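Beta-glucuronidase (PDB 6U7J) hydrolyses beta-D-glucuronides as a family 2 glycoside hydrolase of a gut bacterium, and probably reactivates estrogens by removing their glucuronic acid. Local coordinates at residues K228-D233 against D268-Q273; R482-L487 against N536-E541; T489-W494 against D540-V545. One frame throughout, in Å; residues are numbered along the deposited sequence.

Contact 1. Residues K228-D233 against D268-Q273; sequences KVYIRD and DIYFGQ. Unlike the reference sequence in segment 228-233: Arg232 (reference Leu).
Four backbone hydrogen bonds join strand 228-232 to strand 268-271, which run antiparallel at 166°. Two of them close the hydrogen-bonded pair Lys228-Tyr270 and two the pair Tyr230-Asp268, with Tyr230 N reaching Asp268 O at 2.8 Å; all four are nearly straight and lie in the carbonyl planes. Between them Val229 and Ile269 form the non-hydrogen-bonded pair, their CA atoms 4.7 Å apart, and Ile269 CA adds a C-H contact to Lys228 O.

The one salt bridge across the strands runs from Arg232 NE to Asp268 OD2 at 2.9 Å. Arg232 reaches it with a chain extended from CG to NE, while Asp268 turns its carboxylate anti to its own backbone N (chi1 -168°). With the guanidinium and carboxylate planes 67° apart the groups do not pair flat; one N-H meets OD2 from somewhat above the carboxylate plane in a bent bond. Arg232 NH1 bonds Asn236 O. Asp268 OD1 is hydrogen-bonded to His275 and Thr277, so both oxygens of this buried carboxylate have partners.

Aromatic packing follows on the same face: Tyr270 CD1 meets the edge of the Tyr230 ring, 3.9 Å from Tyr230 CE1, and Arg232 NH2 sits 3.9 Å above the plane of the Tyr230 ring, near its rim. On the other face Val229 CG2 touches Ile269 CG2 at 4.4 Å.

These are the two central strands of a four-stranded antiparallel sheet in the immunoglobulin-like beta-sandwich domain of family 2. Strand 238-242 flanks 227-232, strand 274-280 flanks 265-271, and strand 211-220 packs against Val229 and Ile269.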
loop_
_atom_site.group_PDB
_atom_site.type_symbol
_atom_site.label_atom_id
_atom_site.label_comp_id
_atom_site.label_asym_id
_atom_site.label_seq_id
_atom_site.Cartn_x
_atom_site.Cartn_y
_atom_site.Cartn_z
ATOM N N LYS B 228 0.814 -38.799 -48.134
ATOM C CA LYS B 228 -0.425 -39.274 -47.532
ATOM C C LYS B 228 -0.910 -38.228 -46.534
ATOM O O LYS B 228 -0.124 -37.729 -45.715
ATOM C CB LYS B 228 -0.233 -40.635 -46.840
ATOM C CG LYS B 228 -1.535 -41.412 -46.574
ATOM C CD LYS B 228 -2.182 -41.946 -47.876
ATOM C CE LYS B 228 -2.980 -43.245 -47.663
ATOM N NZ LYS B 228 -4.423 -43.049 -47.278
ATOM N N VAL B 229 -2.193 -37.886 -46.615
ATOM C CA VAL B 229 -2.781 -36.811 -45.825
ATOM C C VAL B 229 -4.051 -37.334 -45.176
ATOM O O VAL B 229 -4.998 -37.710 -45.877
ATOM C CB VAL B 229 -3.097 -35.570 -46.678
ATOM C CG1 VAL B 229 -3.879 -34.545 -45.865
ATOM C CG2 VAL B 229 -1.832 -34.969 -47.217
ATOM N N TYR B 230 -4.078 -37.355 -43.847
ATOM C CA TYR B 230 -5.267 -37.714 -43.096
ATOM C C TYR B 230 -5.812 -36.487 -42.380
ATOM O O TYR B 230 -5.061 -35.602 -41.950
ATOM C CB TYR B 230 -4.985 -38.799 -42.051
ATOM C CG TYR B 230 -4.332 -40.074 -42.549
ATOM C CD1 TYR B 230 -2.979 -40.309 -42.337
ATOM C CD2 TYR B 230 -5.072 -41.061 -43.193
ATOM C CE1 TYR B 230 -2.379 -41.474 -42.767
ATOM C CE2 TYR B 230 -4.478 -42.232 -43.625
ATOM C CZ TYR B 230 -3.130 -42.438 -43.410
ATOM O OH TYR B 230 -2.520 -43.607 -43.832
ATOM N N ILE B 231 -7.124 -36.446 -42.234
ATOM C CA ILE B 231 -7.769 -35.486 -41.358
ATOM C C ILE B 231 -8.364 -36.292 -40.218
ATOM O O ILE B 231 -9.256 -37.124 -40.435
ATOM C CB ILE B 231 -8.822 -34.652 -42.092
ATOM C CG1 ILE B 231 -8.141 -33.845 -43.199
ATOM C CG2 ILE B 231 -9.548 -33.742 -41.116
ATOM C CD1 ILE B 231 -8.942 -32.663 -43.682
ATOM N N ARG B 232 -7.837 -36.080 -39.014
ATOM C CA ARG B 232 -8.269 -36.800 -37.830
ATOM C C ARG B 232 -9.096 -35.889 -36.932
ATOM O O ARG B 232 -8.883 -34.673 -36.878
ATOM C CB ARG B 232 -7.075 -37.351 -37.049
ATOM C CG ARG B 232 -6.037 -38.043 -37.914
ATOM C CD ARG B 232 -5.167 -38.994 -37.096
ATOM N NE ARG B 232 -4.327 -39.821 -37.959
ATOM C CZ ARG B 232 -4.405 -41.145 -38.025
ATOM N NH1 ARG B 232 -5.288 -41.786 -37.278
ATOM N NH2 ARG B 232 -3.612 -41.829 -38.841
ATOM N N ASP B 233 -10.054 -36.493 -36.238
ATOM C CA ASP B 233 -10.869 -35.773 -35.276
ATOM C C ASP B 233 -10.129 -35.765 -33.938
ATOM O O ASP B 233 -8.965 -36.164 -33.850
ATOM C CB ASP B 233 -12.279 -36.379 -35.222
ATOM C CG ASP B 233 -12.317 -37.788 -34.632
ATOM O OD1 ASP B 233 -11.318 -38.264 -34.065
ATOM O OD2 ASP B 233 -13.381 -38.432 -34.735
ATOM N N ASP B 268 -2.826 -34.539 -40.571
ATOM C CA ASP B 268 -1.786 -35.505 -40.237
ATOM C C ASP B 268 -1.141 -35.983 -41.532
ATOM O O ASP B 268 -1.801 -36.639 -42.351
ATOM C CB ASP B 268 -2.388 -36.666 -39.448
ATOM C CG ASP B 268 -1.343 -37.570 -38.800
ATOM O OD1 ASP B 268 -0.218 -37.115 -38.471
ATOM O OD2 ASP B 268 -1.678 -38.760 -38.598
ATOM N N ILE B 269 0.140 -35.661 -41.710
ATOM C CA ILE B 269 0.812 -35.732 -43.001
ATOM C C ILE B 269 2.022 -36.650 -42.898
ATOM O O ILE B 269 2.855 -36.495 -41.992
ATOM C CB ILE B 269 1.245 -34.335 -43.478
ATOM C CG1 ILE B 269 0.064 -33.366 -43.431
ATOM C CG2 ILE B 269 1.870 -34.401 -44.861
ATOM C CD1 ILE B 269 0.447 -31.910 -43.674
ATOM N N TYR B 270 2.137 -37.581 -43.847
ATOM C CA TYR B 270 3.293 -38.458 -43.973
ATOM C C TYR B 270 3.932 -38.255 -45.342
ATOM O O TYR B 270 3.259 -38.355 -46.372
ATOM C CB TYR B 270 2.895 -39.922 -43.778
ATOM C CG TYR B 270 2.450 -40.256 -42.367
ATOM C CD1 TYR B 270 1.143 -40.022 -41.953
ATOM C CD2 TYR B 270 3.339 -40.812 -41.455
ATOM C CE1 TYR B 270 0.736 -40.326 -40.658
ATOM C CE2 TYR B 270 2.945 -41.123 -40.177
ATOM C CZ TYR B 270 1.645 -40.881 -39.783
ATOM O OH TYR B 270 1.266 -41.198 -38.496
ATOM N N PHE B 271 5.233 -37.975 -45.349
ATOM C CA PHE B 271 5.956 -37.637 -46.576
ATOM C C PHE B 271 7.333 -38.290 -46.477
ATOM O O PHE B 271 8.225 -37.774 -45.794
ATOM C CB PHE B 271 6.049 -36.124 -46.767
ATOM C CG PHE B 271 6.859 -35.697 -47.967
ATOM C CD1 PHE B 271 6.350 -35.832 -49.253
ATOM C CD2 PHE B 271 8.126 -35.149 -47.806
ATOM C CE1 PHE B 271 7.091 -35.425 -50.365
ATOM C CE2 PHE B 271 8.877 -34.741 -48.907
ATOM C CZ PHE B 271 8.361 -34.888 -50.192
ATOM N N GLY B 272 7.488 -39.429 -47.142
ATOM C CA GLY B 272 8.753 -40.143 -47.116
ATOM C C GLY B 272 9.088 -40.634 -45.722
ATOM O O GLY B 272 8.367 -41.438 -45.127
ATOM N N GLN B 273 10.200 -40.157 -45.185
ATOM C CA GLN B 273 10.521 -40.400 -43.788
ATOM C C GLN B 273 9.920 -39.349 -42.859
ATOM O O GLN B 273 9.897 -39.568 -41.645
ATOM C CB GLN B 273 12.038 -40.455 -43.599
ATOM C CG GLN B 273 12.710 -41.667 -44.264
ATOM C CD GLN B 273 12.269 -42.980 -43.636
ATOM O OE1 GLN B 273 12.646 -43.303 -42.504
ATOM N NE2 GLN B 273 11.445 -43.736 -44.361
#

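Contact 2. Residues R482-L487 against N536-E541; sequences RIYPSL and NKAMDE
Helix 482-487 and helix 536-540 run in the same general direction, crossing at -36° with their axes 8.1 Å apart at closest. The tight part of the contact is built round Ala538, whose small side chain lets the backbones come close: Tyr484 CA and Ala538 CA are 5.0 Å apart. Ala538 CB fits against Leu487 CB at 3.6 Å and against the carbonyl oxygen of Tyr484. Leu487, with CG anti to its backbone N, sends CD2 across to Met539 CG at 4.0 Å; the side chains that meet on the buried side, Leu487, Ala538 and Met539, are apolar. Nearby, the helix kinks where Pro485 has no N-H to give to the preceding turn.

The outer side is polar and organised by the Tyr484 ring. Its CG is also anti to the backbone N (chi1 154°), which brings the ring alongside the second helix with its edge at Ala538 CA. Lys537 lays its aliphatic end over one face and carries NZ to 4.3 Å from the ring centroid, a cation-pi contact close to the ring normal. At the far tip, Tyr484 OH donates to the syn lone pair of Glu541 OE1 at 2.5 Å, a very short bond. That oxygen lies near the ring plane, with the carboxylate turned 77° from the ring. The lysine charge may make the phenol a somewhat stronger donor, while the carboxylate beside it would oppose loss of its proton. Lys537 and Glu541 both face solvent, and Lys488 is only a distant, weak second partner for Glu541.

Both segments belong to consecutive outer helices of the TIM barrel, 480-498 and 525-540. Met539 turns inward onto strand 545-551, and Asp540 forms a salt bridge with Arg589 of helix 581-592.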
loop_
_atom_site.group_PDB
_atom_site.type_symbol
_atom_site.label_atom_id
_atom_site.label_comp_id
_atom_site.label_asym_id
_atom_site.label_seq_id
_atom_site.Cartn_x
_atom_site.Cartn_y
_atom_site.Cartn_z
ATOM N N ARG B 482 -19.644 13.667 -17.608
ATOM C CA ARG B 482 -19.402 13.933 -19.022
ATOM C C ARG B 482 -18.994 12.695 -19.818
ATOM O O ARG B 482 -18.939 12.769 -21.053
ATOM C CB ARG B 482 -18.319 15.016 -19.182
ATOM C CG ARG B 482 -18.655 16.353 -18.533
ATOM C CD ARG B 482 -19.989 16.915 -19.052
ATOM N NE ARG B 482 -21.112 16.704 -18.123
ATOM C CZ ARG B 482 -22.352 16.374 -18.495
ATOM N NH1 ARG B 482 -22.641 16.216 -19.788
ATOM N NH2 ARG B 482 -23.303 16.203 -17.580
ATOM N N ILE B 483 -18.720 11.568 -19.156
ATOM C CA ILE B 483 -18.210 10.386 -19.854
ATOM C C ILE B 483 -19.258 9.835 -20.813
ATOM O O ILE B 483 -19.019 9.716 -22.019
ATOM C CB ILE B 483 -17.768 9.302 -18.853
ATOM C CG1 ILE B 483 -16.649 9.809 -17.941
ATOM C CG2 ILE B 483 -17.322 8.028 -19.607
ATOM C CD1 ILE B 483 -16.275 8.804 -16.881
ATOM N N TYR B 484 -20.414 9.449 -20.278
ATOM C CA TYR B 484 -21.454 8.849 -21.108
ATOM C C TYR B 484 -21.841 9.725 -22.296
ATOM O O TYR B 484 -21.867 9.207 -23.426
ATOM C CB TYR B 484 -22.666 8.501 -20.234
ATOM C CG TYR B 484 -23.970 8.482 -20.998
ATOM C CD1 TYR B 484 -24.228 7.488 -21.935
ATOM C CD2 TYR B 484 -24.943 9.460 -20.781
ATOM C CE1 TYR B 484 -25.413 7.455 -22.639
ATOM C CE2 TYR B 484 -26.136 9.445 -21.477
ATOM C CZ TYR B 484 -26.365 8.436 -22.413
ATOM O OH TYR B 484 -27.548 8.392 -23.122
ATOM N N PRO B 485 -22.139 11.022 -22.137
ATOM C CA PRO B 485 -22.439 11.836 -23.328
ATOM C C PRO B 485 -21.296 11.891 -24.321
ATOM O O PRO B 485 -21.531 11.782 -25.533
ATOM C CB PRO B 485 -22.726 13.226 -22.739
ATOM C CG PRO B 485 -23.091 12.978 -21.349
ATOM C CD PRO B 485 -22.283 11.810 -20.901
ATOM N N SER B 486 -20.058 12.075 -23.844
ATOM C CA SER B 486 -18.941 12.229 -24.766
ATOM C C SER B 486 -18.733 10.978 -25.608
ATOM O O SER B 486 -18.460 11.072 -26.808
ATOM C CB SER B 486 -17.664 12.575 -24.005
ATOM O OG SER B 486 -17.800 13.830 -23.381
ATOM N N LEU B 487 -18.838 9.801 -24.996
ATOM C CA LEU B 487 -18.559 8.586 -25.749
ATOM C C LEU B 487 -19.699 8.263 -26.706
ATOM O O LEU B 487 -19.450 7.880 -27.855
ATOM C CB LEU B 487 -18.294 7.411 -24.805
ATOM C CG LEU B 487 -17.789 6.179 -25.570
ATOM C CD1 LEU B 487 -16.439 6.446 -26.233
ATOM C CD2 LEU B 487 -17.721 4.934 -24.698
ATOM N N ASN B 536 -19.458 2.183 -20.537
ATOM C CA ASN B 536 -20.275 1.047 -20.940
ATOM C C ASN B 536 -21.710 1.473 -21.222
ATOM O O ASN B 536 -22.362 0.933 -22.129
ATOM C CB ASN B 536 -20.235 -0.031 -19.859
ATOM C CG ASN B 536 -18.955 -0.836 -19.901
ATOM O OD1 ASN B 536 -18.174 -0.707 -20.837
ATOM N ND2 ASN B 536 -18.729 -1.663 -18.886
ATOM N N LYS B 537 -22.216 2.443 -20.451
ATOM C CA LYS B 537 -23.555 2.965 -20.687
ATOM C C LYS B 537 -23.678 3.530 -22.094
ATOM O O LYS B 537 -24.687 3.314 -22.770
ATOM C CB LYS B 537 -23.877 4.040 -19.655
ATOM C CG LYS B 537 -25.329 4.444 -19.625
ATOM C CD LYS B 537 -25.546 5.605 -18.673
ATOM C CE LYS B 537 -26.419 6.675 -19.324
ATOM N NZ LYS B 537 -27.570 7.072 -18.463
ATOM N N ALA B 538 -22.648 4.250 -22.550
ATOM C CA ALA B 538 -22.668 4.823 -23.890
ATOM C C ALA B 538 -22.782 3.733 -24.951
ATOM O O ALA B 538 -23.629 3.805 -25.847
ATOM C CB ALA B 538 -21.413 5.667 -24.113
ATOM N N MET B 539 -21.930 2.714 -24.864
ATOM C CA MET B 539 -21.928 1.663 -25.873
ATOM C C MET B 539 -23.229 0.873 -25.860
ATOM O O MET B 539 -23.684 0.404 -26.912
ATOM C CB MET B 539 -20.747 0.727 -25.649
ATOM C CG MET B 539 -19.390 1.408 -25.690
ATOM S SD MET B 539 -18.084 0.185 -25.388
ATOM C CE MET B 539 -17.562 0.673 -23.736
ATOM N N ASP B 540 -23.834 0.707 -24.685
ATOM C CA ASP B 540 -25.082 -0.035 -24.607
ATOM C C ASP B 540 -26.218 0.659 -25.350
ATOM O O ASP B 540 -27.203 0.003 -25.700
ATOM C CB ASP B 540 -25.452 -0.260 -23.145
ATOM C CG ASP B 540 -24.651 -1.382 -22.520
ATOM O OD1 ASP B 540 -24.002 -2.142 -23.281
ATOM O OD2 ASP B 540 -24.674 -1.509 -21.277
ATOM N N GLU B 541 -26.096 1.956 -25.624
ATOM C CA GLU B 541 -27.114 2.681 -26.378
ATOM C C GLU B 541 -26.821 2.758 -27.876
ATOM O O GLU B 541 -27.546 3.446 -28.598
ATOM C CB GLU B 541 -27.280 4.090 -25.804
ATOM C CG GLU B 541 -27.865 4.062 -24.415
ATOM C CD GLU B 541 -28.159 5.436 -23.841
ATOM O OE1 GLU B 541 -28.026 6.454 -24.564
ATOM O OE2 GLU B 541 -28.529 5.481 -22.646
#

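Contact 3. Residues T489-W494 against D540-V545; sequences TDLIKW and DECDFV
One turn and a half of helix, 489-494, faces a chain that follows helix 525-540 and folds through a type I beta turn from Cys542 to Val545, with Ile492 CA and Cys542 CA 7.5 Å apart. No hydrogen bond crosses; the contact is apolar packing. Leu491 carries most of it. Its CD1 reaches Cys542 SG at 3.7 Å, and Leu491 CD1 and CD2 each lie 4.1 Å from Val545 CG2, the two side chains crossing at about a right angle. Phe544 takes the crowded first torsion, CG between the backbone N and the carbonyl carbon (chi1 54°). This folds the ring back over its own turn, where Cys542 CB sits 3.5 Å above one face, toward the rim, and aims CZ at the helix, 3.3 Å from Leu491 O. Ile492 CG1 closes the outer side, touching both Phe544 CZ and Cys542 SG. On another side of the helix Trp494 NE1 donates in its ring plane to Asp490 OD2, in a bent bond that meets the oxygen from above the carboxylate plane; Arg469 also pairs with that oxygen.

The turn leads into barrel strand 545-551 and lies against helix 480-498: Leu491 also packs on strands 465-468 and 502-506, and Phe544 stacks on His495.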
loop_
_atom_site.group_PDB
_atom_site.type_symbol
_atom_site.label_atom_id
_atom_site.label_comp_id
_atom_site.label_asym_id
_atom_site.label_seq_id
_atom_site.Cartn_x
_atom_site.Cartn_y
_atom_site.Cartn_z
ATOM N N THR B 489 -21.711 10.351 -28.180
ATOM C CA THR B 489 -21.594 11.272 -29.304
ATOM C C THR B 489 -20.464 10.854 -30.235
ATOM O O THR B 489 -20.625 10.831 -31.461
ATOM C CB THR B 489 -21.359 12.692 -28.792
ATOM O OG1 THR B 489 -22.523 13.150 -28.098
ATOM C CG2 THR B 489 -21.062 13.633 -29.943
ATOM N N ASP B 490 -19.306 10.513 -29.668
ATOM C CA ASP B 490 -18.183 10.129 -30.512
ATOM C C ASP B 490 -18.480 8.831 -31.252
ATOM O O ASP B 490 -18.219 8.722 -32.453
ATOM C CB ASP B 490 -16.908 10.009 -29.675
ATOM C CG ASP B 490 -15.646 10.122 -30.517
ATOM O OD1 ASP B 490 -15.442 11.174 -31.159
ATOM O OD2 ASP B 490 -14.866 9.149 -30.549
ATOM N N LEU B 491 -19.047 7.844 -30.553
ATOM C CA LEU B 491 -19.399 6.581 -31.189
ATOM C C LEU B 491 -20.276 6.807 -32.411
ATOM O O LEU B 491 -20.068 6.186 -33.464
ATOM C CB LEU B 491 -20.131 5.681 -30.190
ATOM C CG LEU B 491 -19.306 5.013 -29.100
ATOM C CD1 LEU B 491 -20.237 4.257 -28.163
ATOM C CD2 LEU B 491 -18.280 4.085 -29.744
ATOM N N ILE B 492 -21.266 7.696 -32.289
ATOM C CA ILE B 492 -22.220 7.878 -33.374
ATOM C C ILE B 492 -21.552 8.573 -34.558
ATOM O O ILE B 492 -21.830 8.245 -35.719
ATOM C CB ILE B 492 -23.464 8.632 -32.869
ATOM C CG1 ILE B 492 -24.238 7.760 -31.874
ATOM C CG2 ILE B 492 -24.375 8.998 -34.030
ATOM C CD1 ILE B 492 -25.370 8.491 -31.178
ATOM N N LYS B 493 -20.637 9.514 -34.286
ATOM C CA LYS B 493 -19.891 10.155 -35.370
ATOM C C LYS B 493 -19.027 9.148 -36.138
ATOM O O LYS B 493 -18.942 9.211 -37.372
ATOM C CB LYS B 493 -19.037 11.302 -34.821
ATOM C CG LYS B 493 -19.882 12.430 -34.231
ATOM C CD LYS B 493 -19.126 13.747 -34.081
ATOM C CE LYS B 493 -17.972 13.627 -33.108
ATOM N NZ LYS B 493 -17.459 14.961 -32.666
ATOM N N TRP B 494 -18.390 8.203 -35.436
ATOM C CA TRP B 494 -17.573 7.198 -36.124
ATOM C C TRP B 494 -18.437 6.292 -37.001
ATOM O O TRP B 494 -18.029 5.896 -38.101
ATOM C CB TRP B 494 -16.782 6.356 -35.110
ATOM C CG TRP B 494 -15.571 7.038 -34.511
ATOM C CD1 TRP B 494 -15.482 7.605 -33.276
ATOM C CD2 TRP B 494 -14.285 7.207 -35.124
ATOM N NE1 TRP B 494 -14.224 8.125 -33.080
ATOM C CE2 TRP B 494 -13.470 7.891 -34.199
ATOM C CE3 TRP B 494 -13.744 6.850 -36.367
ATOM C CZ2 TRP B 494 -12.145 8.228 -34.474
ATOM C CZ3 TRP B 494 -12.427 7.185 -36.640
ATOM C CH2 TRP B 494 -11.642 7.867 -35.698
ATOM N N ASP B 540 -23.834 0.707 -24.685
ATOM C CA ASP B 540 -25.082 -0.035 -24.607
ATOM C C ASP B 540 -26.218 0.659 -25.350
ATOM O O ASP B 540 -27.203 0.003 -25.700
ATOM C CB ASP B 540 -25.452 -0.260 -23.145
ATOM C CG ASP B 540 -24.651 -1.382 -22.520
ATOM O OD1 ASP B 540 -24.002 -2.142 -23.281
ATOM O OD2 ASP B 540 -24.674 -1.509 -21.277
ATOM N N GLU B 541 -26.096 1.956 -25.624
ATOM C CA GLU B 541 -27.114 2.681 -26.378
ATOM C C GLU B 541 -26.821 2.758 -27.876
ATOM O O GLU B 541 -27.546 3.446 -28.598
ATOM C CB GLU B 541 -27.280 4.090 -25.804
ATOM C CG GLU B 541 -27.865 4.062 -24.415
ATOM C CD GLU B 541 -28.159 5.436 -23.841
ATOM O OE1 GLU B 541 -28.026 6.454 -24.564
ATOM O OE2 GLU B 541 -28.529 5.481 -22.646
ATOM N N CYS B 542 -25.789 2.067 -28.358
ATOM C CA CYS B 542 -25.395 2.085 -29.763
ATOM C C CYS B 542 -25.479 0.672 -30.320
ATOM O O CYS B 542 -24.728 -0.210 -29.887
ATOM C CB CYS B 542 -23.979 2.632 -29.920
ATOM S SG CYS B 542 -23.774 4.334 -29.370
ATOM N N ASP B 543 -26.357 0.464 -31.303
ATOM C CA ASP B 543 -26.572 -0.877 -31.845
ATOM C C ASP B 543 -25.478 -1.325 -32.810
ATOM O O ASP B 543 -25.483 -2.485 -33.228
ATOM C CB ASP B 543 -27.943 -0.969 -32.540
ATOM C CG ASP B 543 -28.068 -0.072 -33.784
ATOM O OD1 ASP B 543 -27.181 0.759 -34.062
ATOM O OD2 ASP B 543 -29.082 -0.209 -34.505
ATOM N N PHE B 544 -24.546 -0.450 -33.161
ATOM C CA PHE B 544 -23.482 -0.776 -34.101
ATOM C C PHE B 544 -22.171 -1.145 -33.411
ATOM O O PHE B 544 -21.165 -1.384 -34.091
ATOM C CB PHE B 544 -23.261 0.408 -35.045
ATOM C CG PHE B 544 -23.012 1.694 -34.328
ATOM C CD1 PHE B 544 -21.732 2.032 -33.920
ATOM C CD2 PHE B 544 -24.059 2.552 -34.031
ATOM C CE1 PHE B 544 -21.491 3.213 -33.239
ATOM C CE2 PHE B 544 -23.820 3.743 -33.347
ATOM C CZ PHE B 544 -22.530 4.073 -32.957
ATOM N N VAL B 545 -22.152 -1.201 -32.085
ATOM C CA VAL B 545 -20.934 -1.506 -31.346
ATOM C C VAL B 545 -20.837 -3.020 -31.190
ATOM O O VAL B 545 -21.746 -3.654 -30.656
ATOM C CB VAL B 545 -20.931 -0.778 -29.992
ATOM C CG1 VAL B 545 -19.929 -1.406 -29.039
ATOM C CG2 VAL B 545 -20.608 0.695 -30.204
#

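Contacts 2 and 3 form one continuous region of the helical layer round the TIM barrel, their centres about 8 Å apart. They share Asp540 and Glu541 and both use helix 480-498; Met539 of contact 2 joins them, its CA lying 3.9 Å from Leu491 CD1 and its CB packing on Val545. Contact 1 belongs to a different domain, with its centre about 53 Å from that of contact 2 and about 49 Å from that of contact 3, and no atoms touch. In family 2 enzymes the active site opens at the C-terminal ends of the barrel strands, whereas contact 3 sits at the start of strand 545-551; all three contacts are best read as structural packing.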